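Amidohydrolase (Thermotoga maritima, PDB 3OOQ) probably acts as a hydrolase of the amidohydrolase superfamily, perhaps with allantoinase activity. Local coordinates at residues V14-T18 / L333-V338; Y189-K193 / M210-E214; D358-V363 / V375-D381. Residue numbers count along the deposited sequence, not the author numbering.

Contact 1 (V14-T18 / L333-V338); sequences VFPIT and LKILTV
The amidohydrolase fold pairs a TIM-like barrel with a small beta domain built from both ends of the chain. Here an N-terminal loop after strand 12-14 packs against the end of helix 329-334 and the turn to helix 338-343. The loop 14-18 is extended to Phe15, then bends. Pro16 has phi/psi -65/-23, Ile17 the positive phi of 82 with psi -46, and Thr18 -87/1. A weak bond runs from Thr18 N to Pro16 O (3.0 Å). Across the contact, Leu333 and Lys334 are helical. A type I turn spans Lys334 to Thr337, with Thr337 N bonded to Lys334 O (3.0 Å). Thr337 takes the N-cap position of the next helix, but its side chain makes no capping bond. The nearest CA pairs are Ile17-Lys334 (6.3 Å) and Thr18-Val338 (7.4 Å). About 289 Å² is buried.

Apolar packing dominates. Ile17, with chi1 and chi2 both m, has the largest covered area, 107 Å². Its CD1 lies 3.7 Å from Leu333 CB, and its CG2 lies 4.0 Å from Val338 CG1 and 3.9 Å from Lys334 CG. Phe15 (chi1 m) brings CD2 to 4.1 Å from Leu333 CD1, and its ring also stacks on Phe56. Thr18 CG2 meets Val338 CG2 at 3.9 Å.

The two hydroxyls do not bond across the contact. Thr18 OG1 (chi1 p) bonds to Glu354 OE2. Thr337, also p, turns its hydroxyl back to the preceding helix: OG1 donates to Leu333 O at 2.6 Å and sits 3.2 Å from Ile17 CG2.

Contact 2 (Y189-K193 / M210-E214); sequences YMKKK and MEVGE
One carboxylate oxygen, Glu211 OE1, receives two hydrogen bonds from the facing helix: from Tyr189 OH at 2.5 Å and from Lys193 NZ at 3.0 Å. Lys193 NZ also reaches Glu214 OE1 at 2.6 Å. Lys193, Glu211 and Glu214 thus form a salt-bridge network, with the lysine held between two acids about one helical turn apart. Lys193 is nearly extended (chi1 m, chi2 t, chi3 146°, between wells). Glu211 (chi1 and chi2 m) bends its end nearer the other helix.

Both segments are regular alpha helix. Lys193 N bonds to Tyr189 O (3.0 Å), and Glu214 N bonds to Met210 O (2.9 Å). The short axes approach to 11.0 Å and cross at -93°. The nearest CA pairs are Tyr189-Met210 (6.9 Å) and Met190-Glu214 (7.1 Å). The buried surface is 348 Å².

Two successive helices of the amidohydrolase chain, 172-198 and 208-217, meet here nearly at right angles, far from its centre. Phe203 of the connecting loop meets the Tyr189 ring edge-to-face, and Asp207 N is bonded to Tyr189 OH.

Tyr189 has chi1 t and chi2 -105°, which lays one ring face over Met210. Met210 CB makes a CH-pi contact there and lies 3.4 Å from Tyr189 CG. Selenomethionine Met210 (chi1 and chi2 m) adds a Met-aromatic contact, its SE 5.1 Å from the Tyr189 ring centroid and oblique to it. At the ring edge, Tyr189 CE1 is 3.6 Å from Glu214 OE1. Glu214 is extended (chi1 and chi2 t), and its OE2 pairs with Arg218. Selenomethionine Met190 (chi1 m, chi2 t) places CG 3.9 Å from Glu214 CG.

Contact 3 (D358-V363 / V375-D381); sequences DADLVV and VERVYID
Asp360 OD1 accepts a bond from Asp381 N at 2.7 Å, at the end of strand 375-380 where the chain turns toward strand 383-387. Asp358 OD2 and Asp381 OD1 come within 3.8 Å, but Lys133 bridges both, and Asp360 as well. Arg135 also pairs with Asp381.

The strands form an antiparallel beta hairpin, axes 4.7 Å apart at 166°. Leu361-Tyr379 is a hydrogen-bonded pair: Leu361 N to Tyr379 O and Tyr379 N to Leu361 O, both 2.9 Å. Val362-Val378 is non-hydrogen-bonded. Val363 N bonds to Arg377 O (2.9 Å). Val363 O takes Glu376 N (2.7 Å) and, weakly, Arg377 N (3.4 Å). This is a classic beta bulge.

On one face Val362 CG1 meets Val375 CG1 (3.8 Å) and Val362 CG2 meets Val378 CG1 (4.1 Å). The other carries Leu361, Val363, Arg377 and Tyr379, with Arg377 NH1 bonded to Tyr379 OH (2.8 Å).

The chemistry implies a largely buried cluster of three aspartates, its repulsion offset by salt bridges to Lys133, Arg135 and Arg349.

In the fold
Contact 3 is the most buried of the three. Contacts 1 and 2 are only partly buried. Contacts 1 and 3 lie on the same side of the chain's centre, their own centres about 14 Å apart. Strand 54-64 links them, since residues of both contacts bond to or touch it. Contact 2 lies on the opposite side of the chain's centre, about 39 Å from contact 1 and 41 Å from contact 3, centre to centre. The chemistry differs too. Contact 1 is apolar and brings together distant parts of the sequence. Contact 3 rests mainly on backbone bonds within a hairpin, with an aspartate cluster at one end. Contact 2 joins successive helices through charged side chains and Tyr189-Met210 packing, near another subunit.

Contact 1 (V14-T18 / L333-V338)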
ATOM      1  N   VAL F  14     -17.953 -29.564 -54.044  1.00 26.81           N
ATOM      2  CA  VAL F  14     -16.742 -28.773 -53.840  1.00 26.79           C
ATOM      3  C   VAL F  14     -17.105 -27.294 -53.799  1.00 26.43           C
ATOM      4  O   VAL F  14     -17.792 -26.791 -54.701  1.00 27.00           O
ATOM      5  CB  VAL F  14     -15.659 -29.034 -54.958  1.00 27.24           C
ATOM      6  CG1 VAL F  14     -14.374 -28.222 -54.689  1.00 23.86           C
ATOM      7  CG2 VAL F  14     -15.322 -30.521 -55.056  1.00 23.65           C
ATOM      8  N   PHE F  15     -16.638 -26.613 -52.753  1.00 24.92           N
ATOM      9  CA  PHE F  15     -16.804 -25.178 -52.591  1.00 24.25           C
ATOM     10  C   PHE F  15     -15.456 -24.465 -52.753  1.00 23.83           C
ATOM     11  O   PHE F  15     -14.740 -24.262 -51.761  1.00 23.41           O
ATOM     12  CB  PHE F  15     -17.404 -24.877 -51.205  1.00 23.83           C
ATOM     13  CG  PHE F  15     -18.906 -24.981 -51.154  1.00 24.96           C
ATOM     14  CD1 PHE F  15     -19.540 -26.222 -51.143  1.00 24.09           C
ATOM     15  CD2 PHE F  15     -19.686 -23.837 -51.096  1.00 24.22           C
ATOM     16  CE1 PHE F  15     -20.935 -26.327 -51.096  1.00 25.48           C
ATOM     17  CE2 PHE F  15     -21.089 -23.927 -51.046  1.00 25.90           C
ATOM     18  CZ  PHE F  15     -21.708 -25.184 -51.048  1.00 24.23           C
ATOM     19  N   PRO F  16     -15.098 -24.072 -53.998  1.00 23.99           N
ATOM     20  CA  PRO F  16     -13.833 -23.354 -54.200  1.00 23.79           C
ATOM     21  C   PRO F  16     -13.791 -21.979 -53.517  1.00 24.13           C
ATOM     22  O   PRO F  16     -12.691 -21.460 -53.275  1.00 24.42           O
ATOM     23  CB  PRO F  16     -13.766 -23.157 -55.723  1.00 23.72           C
ATOM     24  CG  PRO F  16     -14.758 -24.078 -56.304  1.00 20.87           C
ATOM     25  CD  PRO F  16     -15.827 -24.264 -55.270  1.00 24.49           C
ATOM     26  N   ILE F  17     -14.979 -21.416 -53.254  1.00 23.34           N
ATOM     27  CA  ILE F  17     -15.207 -20.106 -52.623  1.00 22.95           C
ATOM     28  C   ILE F  17     -15.087 -18.962 -53.597  1.00 23.25           C
ATOM     29  O   ILE F  17     -15.927 -18.078 -53.607  1.00 23.76           O
ATOM     30  CB  ILE F  17     -14.296 -19.805 -51.364  1.00 22.46           C
ATOM     31  CG1 ILE F  17     -14.575 -20.773 -50.213  1.00 22.79           C
ATOM     32  CG2 ILE F  17     -14.461 -18.341 -50.913  1.00 23.35           C
ATOM     33  CD1 ILE F  17     -16.043 -20.945 -49.847  1.00 22.38           C
ATOM     34  N   THR F  18     -14.046 -18.986 -54.420  1.00 23.48           N
ATOM     35  CA  THR F  18     -13.809 -17.926 -55.384  1.00 23.82           C
ATOM     36  C   THR F  18     -14.550 -18.182 -56.695  1.00 24.94           C
ATOM     37  O   THR F  18     -14.443 -17.403 -57.640  1.00 26.21           O
ATOM     38  CB  THR F  18     -12.323 -17.761 -55.629  1.00 23.76           C
ATOM     39  OG1 THR F  18     -11.770 -19.040 -55.968  1.00 21.66           O
ATOM     40  CG2 THR F  18     -11.624 -17.219 -54.334  1.00 21.32           C
ATOM     41  N   LEU F 333     -18.890 -16.893 -46.471  1.00 21.61           N
ATOM     42  CA  LEU F 333     -17.826 -17.860 -46.731  1.00 21.52           C
ATOM     43  C   LEU F 333     -16.518 -17.172 -47.112  1.00 20.98           C
ATOM     44  O   LEU F 333     -15.456 -17.531 -46.589  1.00 20.85           O
ATOM     45  CB  LEU F 333     -18.257 -18.884 -47.793  1.00 21.27           C
ATOM     46  CG  LEU F 333     -19.323 -19.849 -47.304  1.00 18.83           C
ATOM     47  CD1 LEU F 333     -19.938 -20.656 -48.501  1.00 20.90           C
ATOM     48  CD2 LEU F 333     -18.690 -20.772 -46.281  1.00 21.18           C
ATOM     49  N   LYS F 334     -16.606 -16.168 -47.987  1.00 21.09           N
ATOM     50  CA  LYS F 334     -15.424 -15.402 -48.433  1.00 22.30           C
ATOM     51  C   LYS F 334     -14.721 -14.686 -47.265  1.00 21.60           C
ATOM     52  O   LYS F 334     -13.490 -14.652 -47.198  1.00 21.03           O
ATOM     53  CB  LYS F 334     -15.789 -14.356 -49.499  1.00 23.74           C
ATOM     54  CG  LYS F 334     -16.290 -14.902 -50.814  1.00 26.46           C
ATOM     55  CD  LYS F 334     -16.497 -13.790 -51.846  1.00 26.24           C
ATOM     56  CE  LYS F 334     -17.041 -14.379 -53.170  1.00 28.24           C
ATOM     57  NZ  LYS F 334     -16.904 -13.443 -54.331  1.00 28.53           N
ATOM     58  N   ILE F 335     -15.497 -14.110 -46.352  1.00 21.49           N
ATOM     59  CA  ILE F 335     -14.887 -13.389 -45.218  1.00 21.64           C
ATOM     60  C   ILE F 335     -14.249 -14.331 -44.188  1.00 21.58           C
ATOM     61  O   ILE F 335     -13.591 -13.883 -43.227  1.00 21.49           O
ATOM     62  CB  ILE F 335     -15.854 -12.386 -44.554  1.00 21.98           C
ATOM     63  CG1 ILE F 335     -16.975 -13.096 -43.794  1.00 16.87           C
ATOM     64  CG2 ILE F 335     -16.395 -11.417 -45.578  1.00 16.28           C
ATOM     65  CD1 ILE F 335     -17.899 -12.123 -43.010  1.00 22.95           C
ATOM     66  N   LEU F 336     -14.455 -15.630 -44.389  1.00 21.28           N
ATOM     67  CA  LEU F 336     -13.812 -16.656 -43.587  1.00 21.90           C
ATOM     68  C   LEU F 336     -12.612 -17.300 -44.272  1.00 21.98           C
ATOM     69  O   LEU F 336     -11.861 -18.065 -43.630  1.00 22.41           O
ATOM     70  CB  LEU F 336     -14.814 -17.734 -43.199  1.00 22.50           C
ATOM     71  CG  LEU F 336     -15.923 -17.337 -42.220  1.00 24.80           C
ATOM     72  CD1 LEU F 336     -16.916 -18.507 -42.077  1.00 23.52           C
ATOM     73  CD2 LEU F 336     -15.348 -16.909 -40.852  1.00 22.72           C
ATOM     74  N   THR F 337     -12.426 -16.980 -45.557  1.00 21.32           N
ATOM     75  CA  THR F 337     -11.460 -17.686 -46.413  1.00 21.43           C
ATOM     76  C   THR F 337     -10.549 -16.745 -47.234  1.00 22.22           C
ATOM     77  O   THR F 337      -9.483 -16.335 -46.752  1.00 22.99           O
ATOM     78  CB  THR F 337     -12.187 -18.725 -47.313  1.00 21.26           C
ATOM     79  OG1 THR F 337     -13.282 -18.078 -47.971  1.00 20.09           O
ATOM     80  CG2 THR F 337     -12.742 -19.899 -46.471  1.00 18.99           C
ATOM     81  N   VAL F 338     -10.967 -16.398 -48.456  1.00 22.15           N
ATOM     82  CA  VAL F 338     -10.144 -15.615 -49.376  1.00 22.36           C
ATOM     83  C   VAL F 338      -9.883 -14.169 -48.904  1.00 22.74           C
ATOM     84  O   VAL F 338      -8.779 -13.661 -49.057  1.00 23.16           O
ATOM     85  CB  VAL F 338     -10.730 -15.646 -50.844  1.00 23.11           C
ATOM     86  CG1 VAL F 338     -12.149 -15.064 -50.910  1.00 17.40           C
ATOM     87  CG2 VAL F 338      -9.800 -14.913 -51.842  1.00 18.66           C
TER

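Contact 2 (Y189-K193 / M210-E214)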
ATOM      1  N   TYR F 189      15.943   7.080 -36.017  1.00 22.19           N
ATOM      2  CA  TYR F 189      16.749   5.866 -36.103  1.00 22.47           C
ATOM      3  C   TYR F 189      17.166   5.546 -37.541  1.00 23.56           C
ATOM      4  O   TYR F 189      18.318   5.208 -37.798  1.00 23.43           O
ATOM      5  CB  TYR F 189      15.910   4.733 -35.555  1.00 21.36           C
ATOM      6  CG  TYR F 189      16.511   3.351 -35.566  1.00 21.86           C
ATOM      7  CD1 TYR F 189      16.098   2.402 -36.503  1.00 21.34           C
ATOM      8  CD2 TYR F 189      17.445   2.973 -34.597  1.00 21.52           C
ATOM      9  CE1 TYR F 189      16.628   1.084 -36.488  1.00 22.39           C
ATOM     10  CE2 TYR F 189      17.972   1.680 -34.569  1.00 22.36           C
ATOM     11  CZ  TYR F 189      17.562   0.744 -35.505  1.00 21.96           C
ATOM     12  OH  TYR F 189      18.095  -0.533 -35.436  1.00 22.87           O
HETATM   13  N   MSE F 190      16.214   5.643 -38.454  1.00 24.56           N
HETATM   14  CA  MSE F 190      16.487   5.488 -39.872  1.00 26.94           C
HETATM   15  C   MSE F 190      17.468   6.535 -40.392  1.00 28.05           C
HETATM   16  O   MSE F 190      18.390   6.194 -41.131  1.00 28.27           O
HETATM   17  CB  MSE F 190      15.183   5.502 -40.669  1.00 28.32           C
HETATM   18  CG  MSE F 190      14.295   4.293 -40.355  1.00 20.97           C
HETATM   19 SE   MSE F 190      12.534   4.363 -41.194  1.00 31.25          SE
HETATM   20  CE  MSE F 190      13.069   4.032 -43.063  1.00 21.61           C
ATOM     21  N   LYS F 191      17.290   7.789 -39.984  1.00 28.30           N
ATOM     22  CA  LYS F 191      18.184   8.852 -40.422  1.00 30.11           C
ATOM     23  C   LYS F 191      19.591   8.640 -39.874  1.00 30.47           C
ATOM     24  O   LYS F 191      20.566   8.917 -40.568  1.00 30.32           O
ATOM     25  CB  LYS F 191      17.653  10.231 -40.034  1.00 30.70           C
ATOM     26  CG  LYS F 191      16.323  10.553 -40.689  1.00 35.29           C
ATOM     27  CD  LYS F 191      15.707  11.827 -40.164  1.00 31.89           C
ATOM     28  CE  LYS F 191      14.331  12.008 -40.766  1.00 35.16           C
ATOM     29  NZ  LYS F 191      13.643  13.175 -40.161  1.00 32.06           N
ATOM     30  N   LYS F 192      19.696   8.129 -38.649  1.00 29.77           N
ATOM     31  CA  LYS F 192      21.007   7.775 -38.095  1.00 30.91           C
ATOM     32  C   LYS F 192      21.683   6.678 -38.916  1.00 30.45           C
ATOM     33  O   LYS F 192      22.882   6.747 -39.178  1.00 29.45           O
ATOM     34  CB  LYS F 192      20.909   7.362 -36.625  1.00 31.70           C
ATOM     35  CG  LYS F 192      20.656   8.521 -35.678  1.00 35.02           C
ATOM     36  CD  LYS F 192      20.489   8.006 -34.257  1.00 33.85           C
ATOM     37  CE  LYS F 192      19.907   9.064 -33.330  1.00 35.12           C
ATOM     38  NZ  LYS F 192      19.278   8.403 -32.124  1.00 35.75           N
ATOM     39  N   LYS F 193      20.897   5.686 -39.337  1.00 31.32           N
ATOM     40  CA  LYS F 193      21.397   4.591 -40.177  1.00 32.96           C
ATOM     41  C   LYS F 193      21.862   5.075 -41.535  1.00 35.80           C
ATOM     42  O   LYS F 193      22.870   4.592 -42.061  1.00 36.07           O
ATOM     43  CB  LYS F 193      20.317   3.545 -40.394  1.00 32.01           C
ATOM     44  CG  LYS F 193      20.238   2.491 -39.326  1.00 33.78           C
ATOM     45  CD  LYS F 193      18.961   1.733 -39.524  1.00 31.01           C
ATOM     46  CE  LYS F 193      19.108   0.303 -39.160  1.00 33.46           C
ATOM     47  NZ  LYS F 193      18.072  -0.481 -39.869  1.00 30.19           N
HETATM   48  N   MSE F 210      13.122  -0.393 -32.543  1.00 22.45           N
HETATM   49  CA  MSE F 210      13.212   0.483 -33.703  1.00 23.56           C
HETATM   50  C   MSE F 210      13.195  -0.298 -35.016  1.00 22.70           C
HETATM   51  O   MSE F 210      12.632   0.174 -36.008  1.00 22.76           O
HETATM   52  CB  MSE F 210      14.489   1.336 -33.657  1.00 25.63           C
HETATM   53  CG  MSE F 210      14.613   2.299 -32.501  1.00 22.10           C
HETATM   54 SE   MSE F 210      13.249   3.716 -32.510  1.00 30.56          SE
HETATM   55  CE  MSE F 210      12.019   2.895 -31.293  1.00 21.32           C
ATOM     56  N   GLU F 211      13.818  -1.479 -35.023  1.00 21.86           N
ATOM     57  CA  GLU F 211      13.879  -2.313 -36.229  1.00 22.47           C
ATOM     58  C   GLU F 211      12.491  -2.700 -36.762  1.00 22.27           C
ATOM     59  O   GLU F 211      12.258  -2.608 -37.951  1.00 22.95           O
ATOM     60  CB  GLU F 211      14.769  -3.552 -36.015  1.00 23.09           C
ATOM     61  CG  GLU F 211      16.265  -3.233 -35.954  1.00 27.65           C
ATOM     62  CD  GLU F 211      16.862  -2.908 -37.327  1.00 23.55           C
ATOM     63  OE1 GLU F 211      17.818  -2.117 -37.415  1.00 27.47           O
ATOM     64  OE2 GLU F 211      16.363  -3.442 -38.329  1.00 28.16           O
ATOM     65  N   VAL F 212      11.565  -3.091 -35.890  1.00 22.51           N
ATOM     66  CA  VAL F 212      10.196  -3.427 -36.311  1.00 22.66           C
ATOM     67  C   VAL F 212       9.450  -2.209 -36.813  1.00 21.91           C
ATOM     68  O   VAL F 212       8.645  -2.310 -37.746  1.00 21.78           O
ATOM     69  CB  VAL F 212       9.297  -3.979 -35.159  1.00 23.83           C
ATOM     70  CG1 VAL F 212       8.272  -4.959 -35.743  1.00 32.02           C
ATOM     71  CG2 VAL F 212      10.102  -4.627 -34.091  1.00 32.93           C
ATOM     72  N   GLY F 213       9.670  -1.067 -36.156  1.00 21.54           N
ATOM     73  CA  GLY F 213       9.026   0.185 -36.572  1.00 20.91           C
ATOM     74  C   GLY F 213       9.458   0.541 -37.979  1.00 21.31           C
ATOM     75  O   GLY F 213       8.646   0.987 -38.806  1.00 20.89           O
ATOM     76  N   GLU F 214      10.744   0.338 -38.253  1.00 21.95           N
ATOM     77  CA  GLU F 214      11.306   0.601 -39.579  1.00 22.51           C
ATOM     78  C   GLU F 214      10.637  -0.304 -40.630  1.00 23.94           C
ATOM     79  O   GLU F 214      10.301   0.148 -41.739  1.00 23.50           O
ATOM     80  CB  GLU F 214      12.827   0.433 -39.570  1.00 22.34           C
ATOM     81  CG  GLU F 214      13.479   0.554 -40.960  1.00 28.23           C
ATOM     82  CD  GLU F 214      15.003   0.490 -40.941  1.00 22.47           C
ATOM     83  OE1 GLU F 214      15.619   0.238 -39.878  1.00 28.65           O
ATOM     84  OE2 GLU F 214      15.590   0.687 -42.011  1.00 28.88           O
TER

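Contact 3 (D358-V363 / V375-D381)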
ATOM      1  N   ASP F 358      -2.106 -24.011 -51.383  1.00 23.96           N
ATOM      2  CA  ASP F 358      -1.884 -25.032 -50.359  1.00 23.60           C
ATOM      3  C   ASP F 358      -3.129 -25.922 -50.173  1.00 23.44           C
ATOM      4  O   ASP F 358      -4.256 -25.426 -50.143  1.00 22.38           O
ATOM      5  CB  ASP F 358      -1.531 -24.378 -49.011  1.00 23.08           C
ATOM      6  CG  ASP F 358      -0.183 -23.629 -49.026  1.00 30.39           C
ATOM      7  OD1 ASP F 358       0.521 -23.624 -50.059  1.00 23.31           O
ATOM      8  OD2 ASP F 358       0.181 -23.048 -47.971  1.00 23.47           O
ATOM      9  N   ALA F 359      -2.910 -27.232 -50.015  1.00 23.79           N
ATOM     10  CA  ALA F 359      -4.012 -28.186 -49.880  1.00 24.63           C
ATOM     11  C   ALA F 359      -4.486 -28.253 -48.430  1.00 24.96           C
ATOM     12  O   ALA F 359      -4.306 -29.261 -47.718  1.00 24.40           O
ATOM     13  CB  ALA F 359      -3.613 -29.541 -50.397  1.00 24.51           C
ATOM     14  N   ASP F 360      -5.068 -27.141 -47.997  1.00 24.87           N
ATOM     15  CA  ASP F 360      -5.683 -27.052 -46.681  1.00 25.06           C
ATOM     16  C   ASP F 360      -7.159 -27.218 -46.940  1.00 23.99           C
ATOM     17  O   ASP F 360      -7.817 -26.303 -47.457  1.00 23.61           O
ATOM     18  CB  ASP F 360      -5.368 -25.701 -46.038  1.00 25.30           C
ATOM     19  CG  ASP F 360      -3.870 -25.454 -45.900  1.00 28.58           C
ATOM     20  OD1 ASP F 360      -3.061 -26.390 -46.139  1.00 26.17           O
ATOM     21  OD2 ASP F 360      -3.502 -24.305 -45.547  1.00 26.18           O
ATOM     22  N   LEU F 361      -7.651 -28.417 -46.639  1.00 23.36           N
ATOM     23  CA  LEU F 361      -8.984 -28.844 -47.063  1.00 23.57           C
ATOM     24  C   LEU F 361      -9.754 -29.469 -45.913  1.00 23.88           C
ATOM     25  O   LEU F 361      -9.192 -30.194 -45.082  1.00 23.94           O
ATOM     26  CB  LEU F 361      -8.881 -29.842 -48.238  1.00 23.93           C
ATOM     27  CG  LEU F 361      -8.192 -29.307 -49.510  1.00 33.04           C
ATOM     28  CD1 LEU F 361      -7.845 -30.419 -50.500  1.00 23.85           C
ATOM     29  CD2 LEU F 361      -9.033 -28.226 -50.186  1.00 23.85           C
ATOM     30  N   VAL F 362     -11.048 -29.188 -45.860  1.00 23.58           N
ATOM     31  CA  VAL F 362     -11.869 -29.748 -44.792  1.00 23.05           C
ATOM     32  C   VAL F 362     -13.038 -30.495 -45.397  1.00 22.08           C
ATOM     33  O   VAL F 362     -13.757 -29.942 -46.230  1.00 21.86           O
ATOM     34  CB  VAL F 362     -12.405 -28.631 -43.851  1.00 23.60           C
ATOM     35  CG1 VAL F 362     -13.216 -29.241 -42.711  1.00 22.69           C
ATOM     36  CG2 VAL F 362     -11.244 -27.795 -43.295  1.00 22.39           C
ATOM     37  N   VAL F 363     -13.204 -31.753 -44.981  1.00 22.17           N
ATOM     38  CA  VAL F 363     -14.353 -32.573 -45.356  1.00 22.58           C
ATOM     39  C   VAL F 363     -15.433 -32.385 -44.310  1.00 23.28           C
ATOM     40  O   VAL F 363     -15.261 -32.764 -43.155  1.00 23.64           O
ATOM     41  CB  VAL F 363     -14.003 -34.101 -45.477  1.00 22.23           C
ATOM     42  CG1 VAL F 363     -15.245 -34.907 -45.857  1.00 19.66           C
ATOM     43  CG2 VAL F 363     -12.868 -34.346 -46.481  1.00 19.35           C
ATOM     44  N   VAL F 375     -17.301 -31.732 -38.983  1.00 27.21           N
ATOM     45  CA  VAL F 375     -16.044 -31.939 -39.670  1.00 27.58           C
ATOM     46  C   VAL F 375     -15.635 -33.406 -39.585  1.00 27.61           C
ATOM     47  O   VAL F 375     -15.466 -33.943 -38.501  1.00 27.24           O
ATOM     48  CB  VAL F 375     -14.934 -31.054 -39.077  1.00 27.70           C
ATOM     49  CG1 VAL F 375     -13.557 -31.455 -39.625  1.00 23.84           C
ATOM     50  CG2 VAL F 375     -15.226 -29.595 -39.357  1.00 22.37           C
ATOM     51  N   GLU F 376     -15.474 -34.046 -40.743  1.00 27.49           N
ATOM     52  CA  GLU F 376     -15.039 -35.435 -40.763  1.00 27.35           C
ATOM     53  C   GLU F 376     -13.529 -35.576 -40.847  1.00 26.41           C
ATOM     54  O   GLU F 376     -12.967 -36.489 -40.258  1.00 26.65           O
ATOM     55  CB  GLU F 376     -15.744 -36.199 -41.885  1.00 28.07           C
ATOM     56  CG  GLU F 376     -17.275 -36.175 -41.696  1.00 33.30           C
ATOM     57  CD  GLU F 376     -18.030 -37.082 -42.644  1.00 30.15           C
ATOM     58  OE1 GLU F 376     -17.390 -37.656 -43.558  1.00 33.65           O
ATOM     59  OE2 GLU F 376     -19.269 -37.205 -42.468  1.00 34.18           O
ATOM     60  N   ARG F 377     -12.878 -34.683 -41.584  1.00 26.17           N
ATOM     61  CA  ARG F 377     -11.428 -34.752 -41.790  1.00 26.78           C
ATOM     62  C   ARG F 377     -10.880 -33.394 -42.118  1.00 25.72           C
ATOM     63  O   ARG F 377     -11.588 -32.581 -42.704  1.00 25.89           O
ATOM     64  CB  ARG F 377     -11.071 -35.664 -42.970  1.00 28.34           C
ATOM     65  CG  ARG F 377     -11.239 -37.142 -42.722  1.00 39.91           C
ATOM     66  CD  ARG F 377     -10.599 -37.895 -43.849  1.00 30.69           C
ATOM     67  NE  ARG F 377     -10.994 -39.303 -43.894  1.00 40.60           N
ATOM     68  CZ  ARG F 377     -10.561 -40.161 -44.810  1.00 31.72           C
ATOM     69  NH1 ARG F 377      -9.726 -39.754 -45.756  1.00 40.12           N
ATOM     70  NH2 ARG F 377     -10.966 -41.427 -44.776  1.00 41.47           N
ATOM     71  N   VAL F 378      -9.612 -33.172 -41.783  1.00 25.18           N
ATOM     72  CA  VAL F 378      -8.915 -31.930 -42.134  1.00 25.02           C
ATOM     73  C   VAL F 378      -7.527 -32.287 -42.629  1.00 24.99           C
ATOM     74  O   VAL F 378      -6.822 -33.086 -41.997  1.00 25.23           O
ATOM     75  CB  VAL F 378      -8.776 -30.945 -40.931  1.00 24.93           C
ATOM     76  CG1 VAL F 378      -8.080 -29.618 -41.372  1.00 19.72           C
ATOM     77  CG2 VAL F 378     -10.137 -30.645 -40.311  1.00 20.13           C
ATOM     78  N   TYR F 379      -7.160 -31.703 -43.768  1.00 24.05           N
ATOM     79  CA  TYR F 379      -5.829 -31.820 -44.320  1.00 24.34           C
ATOM     80  C   TYR F 379      -5.238 -30.431 -44.297  1.00 23.82           C
ATOM     81  O   TYR F 379      -5.956 -29.450 -44.494  1.00 23.14           O
ATOM     82  CB  TYR F 379      -5.882 -32.321 -45.768  1.00 24.88           C
ATOM     83  CG  TYR F 379      -6.460 -33.722 -45.926  1.00 30.13           C
ATOM     84  CD1 TYR F 379      -7.844 -33.935 -45.921  1.00 25.78           C
ATOM     85  CD2 TYR F 379      -5.626 -34.830 -46.090  1.00 25.44           C
ATOM     86  CE1 TYR F 379      -8.383 -35.214 -46.066  1.00 30.04           C
ATOM     87  CE2 TYR F 379      -6.159 -36.127 -46.242  1.00 30.63           C
ATOM     88  CZ  TYR F 379      -7.536 -36.298 -46.233  1.00 26.24           C
ATOM     89  OH  TYR F 379      -8.077 -37.544 -46.388  1.00 31.19           O
ATOM     90  N   ILE F 380      -3.939 -30.358 -44.031  1.00 24.03           N
ATOM     91  CA  ILE F 380      -3.173 -29.112 -44.102  1.00 24.25           C
ATOM     92  C   ILE F 380      -1.912 -29.467 -44.880  1.00 25.64           C
ATOM     93  O   ILE F 380      -1.247 -30.450 -44.554  1.00 26.30           O
ATOM     94  CB  ILE F 380      -2.817 -28.576 -42.688  1.00 23.47           C
ATOM     95  CG1 ILE F 380      -4.089 -28.069 -41.986  1.00 21.97           C
ATOM     96  CG2 ILE F 380      -1.753 -27.465 -42.773  1.00 21.77           C
ATOM     97  CD1 ILE F 380      -3.889 -27.508 -40.572  1.00 22.69           C
ATOM     98  N   ASP F 381      -1.597 -28.706 -45.923  1.00 26.64           N
ATOM     99  CA  ASP F 381      -0.504 -29.088 -46.844  1.00 28.01           C
ATOM    100  C   ASP F 381      -0.648 -30.545 -47.317  1.00 27.91           C
ATOM    101  O   ASP F 381       0.341 -31.276 -47.447  1.00 27.95           O
ATOM    102  CB  ASP F 381       0.867 -28.879 -46.183  1.00 28.92           C
ATOM    103  CG  ASP F 381       1.088 -27.454 -45.742  1.00 35.84           C
ATOM    104  OD1 ASP F 381       0.616 -26.510 -46.423  1.00 30.16           O
ATOM    105  OD2 ASP F 381       1.755 -27.266 -44.714  1.00 30.19           O
TER